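PDB 3OO8: ABC transporter binding protein AcbH from Actinoplanes, which serves as the extracellular solute receptor of an ABC transporter, binding beta-D-galactopyranose as its exclusive substrate. Local coordinates for residues Tyr132-Val144 / Tyr295-Lys307. The protein carries 2 engineered substitutions. Numbering follows the deposited sequence.
Sequences YYLVPLYNYPWVV and YMDAPTDGFILPK
Segments Y132-V144 and Y295-K307 probably belong to the interlobe connection of this solute receptor, as in other class 2 binding proteins; strands 134-139 and 301-304 pair antiparallel. V135 and F303 form a hydrogen-bonded pair, V135 N to F303 O at 2.9 Å and F303 N to V135 O bent to 141°. A beta bulge follows: L137 N bonds D301 O, and D301 N bonds Y138 O at 3.1 Å. G302 fits where a side chain would clash with V135 O. The Y138 ring lies obliquely across D301; with CG set between the backbone N and carbonyl carbon (chi1 55°), OH comes within 2.6 Å of D301 OD2, on the anti lone pair. D301 OD1 salt-bridges R373, a galactose-binding residue, so D301 is second-shell, itself held by Y138. A phenylalanine in place of Y138 would probably leave D301 OD2 without this donor and the carboxylate less firmly set toward R373. Beyond, N139 ND2 donates to T300 OG1, which lies in the amide plane of N139. P299 CD sits over one face of Y140, a CH-pi contact. A long, bent bond joins galactose-binding W142, through N, to D297 O (3.3 Å); a water links W142 O to D297 N. The bulged antiparallel pairing is consistent with the class 2 solute-binding protein fold.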
loop_
_atom_site.group_PDB
_atom_site.type_symbol
_atom_site.label_atom_id
_atom_site.label_comp_id
_atom_site.label_asym_id
_atom_site.label_seq_id
_atom_site.Cartn_x
_atom_site.Cartn_y
_atom_site.Cartn_z
ATOM N N TYR A 132 12.913 -15.556 3.793
ATOM C CA TYR A 132 12.191 -14.893 2.698
ATOM C C TYR A 132 11.095 -15.810 2.148
ATOM O O TYR A 132 11.296 -17.007 2.020
ATOM C CB TYR A 132 13.163 -14.621 1.553
ATOM C CG TYR A 132 14.124 -13.483 1.797
ATOM C CD1 TYR A 132 13.707 -12.157 1.652
ATOM C CD2 TYR A 132 15.448 -13.712 2.165
ATOM C CE1 TYR A 132 14.568 -11.105 1.883
ATOM C CE2 TYR A 132 16.323 -12.642 2.390
ATOM C CZ TYR A 132 15.876 -11.338 2.240
ATOM O OH TYR A 132 16.717 -10.264 2.414
ATOM N N TYR A 133 9.932 -15.248 1.809
ATOM C CA TYR A 133 8.803 -16.002 1.258
ATOM C C TYR A 133 8.199 -15.355 0.007
ATOM O O TYR A 133 7.453 -15.996 -0.730
ATOM C CB TYR A 133 7.709 -16.244 2.324
ATOM C CG TYR A 133 8.176 -17.167 3.430
ATOM C CD1 TYR A 133 8.126 -18.529 3.251
ATOM C CD2 TYR A 133 8.645 -16.639 4.642
ATOM C CE1 TYR A 133 8.550 -19.402 4.263
ATOM C CE2 TYR A 133 9.076 -17.495 5.650
ATOM C CZ TYR A 133 9.016 -18.859 5.441
ATOM O OH TYR A 133 9.418 -19.714 6.454
ATOM N N LEU A 134 8.518 -14.079 -0.199
ATOM C CA LEU A 134 7.937 -13.320 -1.302
ATOM C C LEU A 134 9.021 -12.766 -2.220
ATOM O O LEU A 134 10.088 -12.347 -1.743
ATOM C CB LEU A 134 7.165 -12.119 -0.731
ATOM C CG LEU A 134 6.322 -11.253 -1.711
ATOM C CD1 LEU A 134 4.915 -11.830 -1.859
ATOM C CD2 LEU A 134 6.277 -9.777 -1.302
ATOM N N VAL A 135 8.714 -12.687 -3.525
ATOM C CA VAL A 135 9.505 -11.822 -4.420
ATOM C C VAL A 135 8.595 -10.674 -4.831
ATOM O O VAL A 135 7.573 -10.938 -5.463
ATOM C CB VAL A 135 9.948 -12.487 -5.710
ATOM C CG1 VAL A 135 10.659 -11.424 -6.576
ATOM C CG2 VAL A 135 10.922 -13.621 -5.410
ATOM N N PRO A 136 8.946 -9.444 -4.454
ATOM C CA PRO A 136 8.006 -8.352 -4.799
ATOM C C PRO A 136 8.220 -7.865 -6.218
ATOM O O PRO A 136 9.301 -8.075 -6.790
ATOM C CB PRO A 136 8.417 -7.251 -3.810
ATOM C CG PRO A 136 9.850 -7.432 -3.597
ATOM C CD PRO A 136 10.093 -8.931 -3.671
ATOM N N LEU A 137 7.213 -7.187 -6.767
ATOM C CA LEU A 137 7.285 -6.692 -8.151
ATOM C C LEU A 137 7.098 -5.183 -8.225
ATOM O O LEU A 137 7.913 -4.502 -8.851
ATOM C CB LEU A 137 6.251 -7.403 -9.056
ATOM C CG LEU A 137 6.529 -7.184 -10.553
ATOM C CD1 LEU A 137 7.848 -7.838 -10.990
ATOM C CD2 LEU A 137 5.335 -7.737 -11.348
ATOM N N TYR A 138 6.041 -4.642 -7.605
ATOM C CA TYR A 138 5.745 -3.209 -7.709
ATOM C C TYR A 138 4.909 -2.760 -6.505
ATOM O O TYR A 138 4.312 -3.576 -5.801
ATOM C CB TYR A 138 4.960 -2.855 -9.003
ATOM C CG TYR A 138 3.693 -3.676 -9.127
ATOM C CD1 TYR A 138 2.551 -3.335 -8.385
ATOM C CD2 TYR A 138 3.674 -4.853 -9.890
ATOM C CE1 TYR A 138 1.392 -4.149 -8.411
ATOM C CE2 TYR A 138 2.547 -5.686 -9.898
ATOM C CZ TYR A 138 1.423 -5.321 -9.171
ATOM O OH TYR A 138 0.335 -6.151 -9.201
ATOM N N ASN A 139 4.890 -1.454 -6.302
ATOM C CA ASN A 139 4.024 -0.814 -5.298
ATOM C C ASN A 139 3.577 0.566 -5.770
ATOM O O ASN A 139 3.933 0.984 -6.881
ATOM C CB ASN A 139 4.620 -0.856 -3.876
ATOM C CG ASN A 139 6.018 -0.272 -3.776
ATOM O OD1 ASN A 139 6.440 0.550 -4.599
ATOM N ND2 ASN A 139 6.747 -0.690 -2.729
ATOM N N TYR A 140 2.834 1.301 -4.935
ATOM C CA TYR A 140 2.440 2.690 -5.267
ATOM C C TYR A 140 2.240 3.398 -3.933
ATOM O O TYR A 140 1.949 2.757 -2.936
ATOM C CB TYR A 140 1.158 2.733 -6.107
ATOM C CG TYR A 140 -0.037 2.254 -5.338
ATOM C CD1 TYR A 140 -0.796 3.151 -4.587
ATOM C CD2 TYR A 140 -0.396 0.911 -5.352
ATOM C CE1 TYR A 140 -1.891 2.693 -3.856
ATOM C CE2 TYR A 140 -1.482 0.465 -4.628
ATOM C CZ TYR A 140 -2.210 1.364 -3.895
ATOM O OH TYR A 140 -3.314 0.965 -3.144
ATOM N N PRO A 141 2.341 4.728 -3.938
ATOM C CA PRO A 141 2.350 5.474 -2.673
ATOM C C PRO A 141 1.030 6.087 -2.228
ATOM O O PRO A 141 0.158 6.382 -3.047
ATOM C CB PRO A 141 3.336 6.602 -2.981
ATOM C CG PRO A 141 3.000 6.923 -4.459
ATOM C CD PRO A 141 2.748 5.562 -5.092
ATOM N N TRP A 142 0.917 6.250 -0.910
ATOM C CA TRP A 142 -0.168 7.014 -0.267
ATOM C C TRP A 142 0.492 8.301 0.213
ATOM O O TRP A 142 1.256 8.298 1.171
ATOM C CB TRP A 142 -0.750 6.233 0.915
ATOM C CG TRP A 142 -1.851 5.312 0.499
ATOM C CD1 TRP A 142 -1.756 4.172 -0.280
ATOM C CD2 TRP A 142 -3.232 5.469 0.823
ATOM N NE1 TRP A 142 -3.012 3.606 -0.436
ATOM C CE2 TRP A 142 -3.930 4.409 0.196
ATOM C CE3 TRP A 142 -3.944 6.407 1.584
ATOM C CZ2 TRP A 142 -5.311 4.237 0.349
ATOM C CZ3 TRP A 142 -5.343 6.248 1.702
ATOM C CH2 TRP A 142 -5.989 5.189 1.078
ATOM N N VAL A 143 0.129 9.418 -0.435
ATOM C CA VAL A 143 0.841 10.685 -0.267
ATOM C C VAL A 143 -0.179 11.816 -0.478
ATOM O O VAL A 143 -1.328 11.548 -0.778
ATOM C CB VAL A 143 1.990 10.832 -1.346
ATOM C CG1 VAL A 143 3.184 9.935 -0.982
ATOM C CG2 VAL A 143 1.518 10.416 -2.728
ATOM N N VAL A 144 0.245 13.063 -0.255
ATOM C CA VAL A 144 -0.669 14.231 -0.328
ATOM C C VAL A 144 -0.506 14.894 -1.697
ATOM O O VAL A 144 0.563 15.422 -2.046
ATOM C CB VAL A 144 -0.274 15.306 0.733
ATOM C CG1 VAL A 144 -1.301 16.432 0.679
ATOM C CG2 VAL A 144 -0.169 14.743 2.161
ATOM N N TYR A 295 8.383 6.341 6.947
ATOM C CA TYR A 295 7.461 5.237 6.682
ATOM C C TYR A 295 6.310 5.688 5.811
ATOM O O TYR A 295 5.913 6.863 5.840
ATOM C CB TYR A 295 6.936 4.680 8.013
ATOM C CG TYR A 295 8.041 4.293 8.946
ATOM C CD1 TYR A 295 8.980 3.343 8.556
ATOM C CD2 TYR A 295 8.138 4.864 10.226
ATOM C CE1 TYR A 295 10.022 2.992 9.398
ATOM C CE2 TYR A 295 9.160 4.521 11.074
ATOM C CZ TYR A 295 10.084 3.583 10.666
ATOM O OH TYR A 295 11.108 3.226 11.510
ATOM N N MET A 296 5.753 4.766 5.037
ATOM C CA MET A 296 4.633 5.091 4.141
ATOM C C MET A 296 3.846 3.806 3.906
ATOM O O MET A 296 4.449 2.731 3.866
ATOM C CB MET A 296 5.185 5.512 2.757
ATOM C CG MET A 296 4.115 6.140 1.836
ATOM S SD MET A 296 4.740 6.185 0.125
ATOM C CE MET A 296 5.967 7.483 0.220
ATOM N N ASP A 297 2.536 3.902 3.726
ATOM C CA ASP A 297 1.763 2.790 3.163
ATOM C C ASP A 297 2.092 2.756 1.658
ATOM O O ASP A 297 1.804 3.720 0.933
ATOM C CB ASP A 297 0.237 3.092 3.260
ATOM C CG ASP A 297 -0.426 2.610 4.567
ATOM O OD1 ASP A 297 0.063 1.684 5.270
ATOM O OD2 ASP A 297 -1.495 3.169 4.886
ATOM N N ALA A 298 2.688 1.663 1.193
ATOM C CA ALA A 298 2.956 1.495 -0.246
ATOM C C ALA A 298 2.633 0.042 -0.578
ATOM O O ALA A 298 3.511 -0.830 -0.569
ATOM C CB ALA A 298 4.411 1.867 -0.580
ATOM N N PRO A 299 1.351 -0.266 -0.831
ATOM C CA PRO A 299 0.929 -1.663 -1.019
ATOM C C PRO A 299 1.712 -2.386 -2.129
ATOM O O PRO A 299 1.707 -1.944 -3.282
ATOM C CB PRO A 299 -0.561 -1.535 -1.390
ATOM C CG PRO A 299 -0.980 -0.242 -0.718
ATOM C CD PRO A 299 0.210 0.677 -0.883
ATOM N N THR A 300 2.368 -3.494 -1.758
ATOM C CA THR A 300 3.334 -4.159 -2.607
ATOM C C THR A 300 2.850 -5.549 -3.012
ATOM O O THR A 300 2.591 -6.438 -2.169
ATOM C CB THR A 300 4.689 -4.306 -1.854
ATOM O OG1 THR A 300 5.140 -3.011 -1.417
ATOM C CG2 THR A 300 5.768 -4.904 -2.762
ATOM N N ASP A 301 2.756 -5.745 -4.320
ATOM C CA ASP A 301 2.317 -7.012 -4.876
ATOM C C ASP A 301 3.541 -7.858 -5.244
ATOM O O ASP A 301 4.582 -7.304 -5.607
ATOM C CB ASP A 301 1.460 -6.813 -6.125
ATOM C CG ASP A 301 0.079 -6.241 -5.818
ATOM O OD1 ASP A 301 -0.252 -5.998 -4.632
ATOM O OD2 ASP A 301 -0.688 -5.985 -6.780
ATOM N N GLY A 302 3.409 -9.176 -5.185
ATOM C CA GLY A 302 4.538 -10.037 -5.555
ATOM C C GLY A 302 4.100 -11.463 -5.763
ATOM O O GLY A 302 2.970 -11.714 -6.186
ATOM N N PHE A 303 5.017 -12.391 -5.499
ATOM C CA PHE A 303 4.784 -13.805 -5.798
ATOM C C PHE A 303 5.333 -14.669 -4.687
ATOM O O PHE A 303 6.303 -14.291 -4.018
ATOM C CB PHE A 303 5.467 -14.175 -7.118
ATOM C CG PHE A 303 5.048 -13.266 -8.226
ATOM C CD1 PHE A 303 3.888 -13.527 -8.916
ATOM C CD2 PHE A 303 5.790 -12.113 -8.517
ATOM C CE1 PHE A 303 3.430 -12.632 -9.900
ATOM C CE2 PHE A 303 5.358 -11.209 -9.512
ATOM C CZ PHE A 303 4.182 -11.485 -10.218
ATOM N N ILE A 304 4.651 -15.791 -4.497
ATOM C CA ILE A 304 5.021 -16.774 -3.483
ATOM C C ILE A 304 5.162 -18.160 -4.112
ATOM O O ILE A 304 4.691 -18.427 -5.230
ATOM C CB ILE A 304 3.953 -16.885 -2.384
ATOM C CG1 ILE A 304 2.594 -17.279 -3.005
ATOM C CG2 ILE A 304 3.919 -15.587 -1.574
ATOM C CD1 ILE A 304 1.439 -17.448 -1.993
ATOM N N LEU A 305 5.814 -19.045 -3.360
ATOM C CA LEU A 305 6.029 -20.435 -3.777
ATOM C C LEU A 305 5.294 -21.395 -2.818
ATOM O O LEU A 305 5.808 -21.690 -1.716
ATOM C CB LEU A 305 7.532 -20.717 -3.745
ATOM C CG LEU A 305 8.100 -21.843 -4.653
ATOM C CD1 LEU A 305 9.645 -21.773 -4.715
ATOM C CD2 LEU A 305 7.603 -23.244 -4.222
ATOM N N PRO A 306 4.106 -21.875 -3.210
ATOM C CA PRO A 306 3.313 -22.751 -2.330
ATOM C C PRO A 306 4.090 -24.002 -1.971
ATOM O O PRO A 306 4.645 -24.647 -2.865
ATOM C CB PRO A 306 2.107 -23.105 -3.192
ATOM C CG PRO A 306 1.906 -21.836 -4.054
ATOM C CD PRO A 306 3.346 -21.508 -4.417
ATOM N N LYS A 307 4.196 -24.294 -0.677
ATOM C CA LYS A 307 4.914 -25.520 -0.270
ATOM C C LYS A 307 4.395 -26.768 -0.989
ATOM O O LYS A 307 5.193 -27.636 -1.367
ATOM C CB LYS A 307 4.870 -25.742 1.250
ATOM C CG LYS A 307 5.697 -26.964 1.684
ATOM C CD LYS A 307 5.683 -27.210 3.181
ATOM C CE LYS A 307 6.583 -26.253 3.951
ATOM N NZ LYS A 307 6.476 -26.432 5.445
HETATM O O HOH W 1 6.962 -18.711 -0.761
HETATM O O HOH W 2 1.263 6.572 3.656
#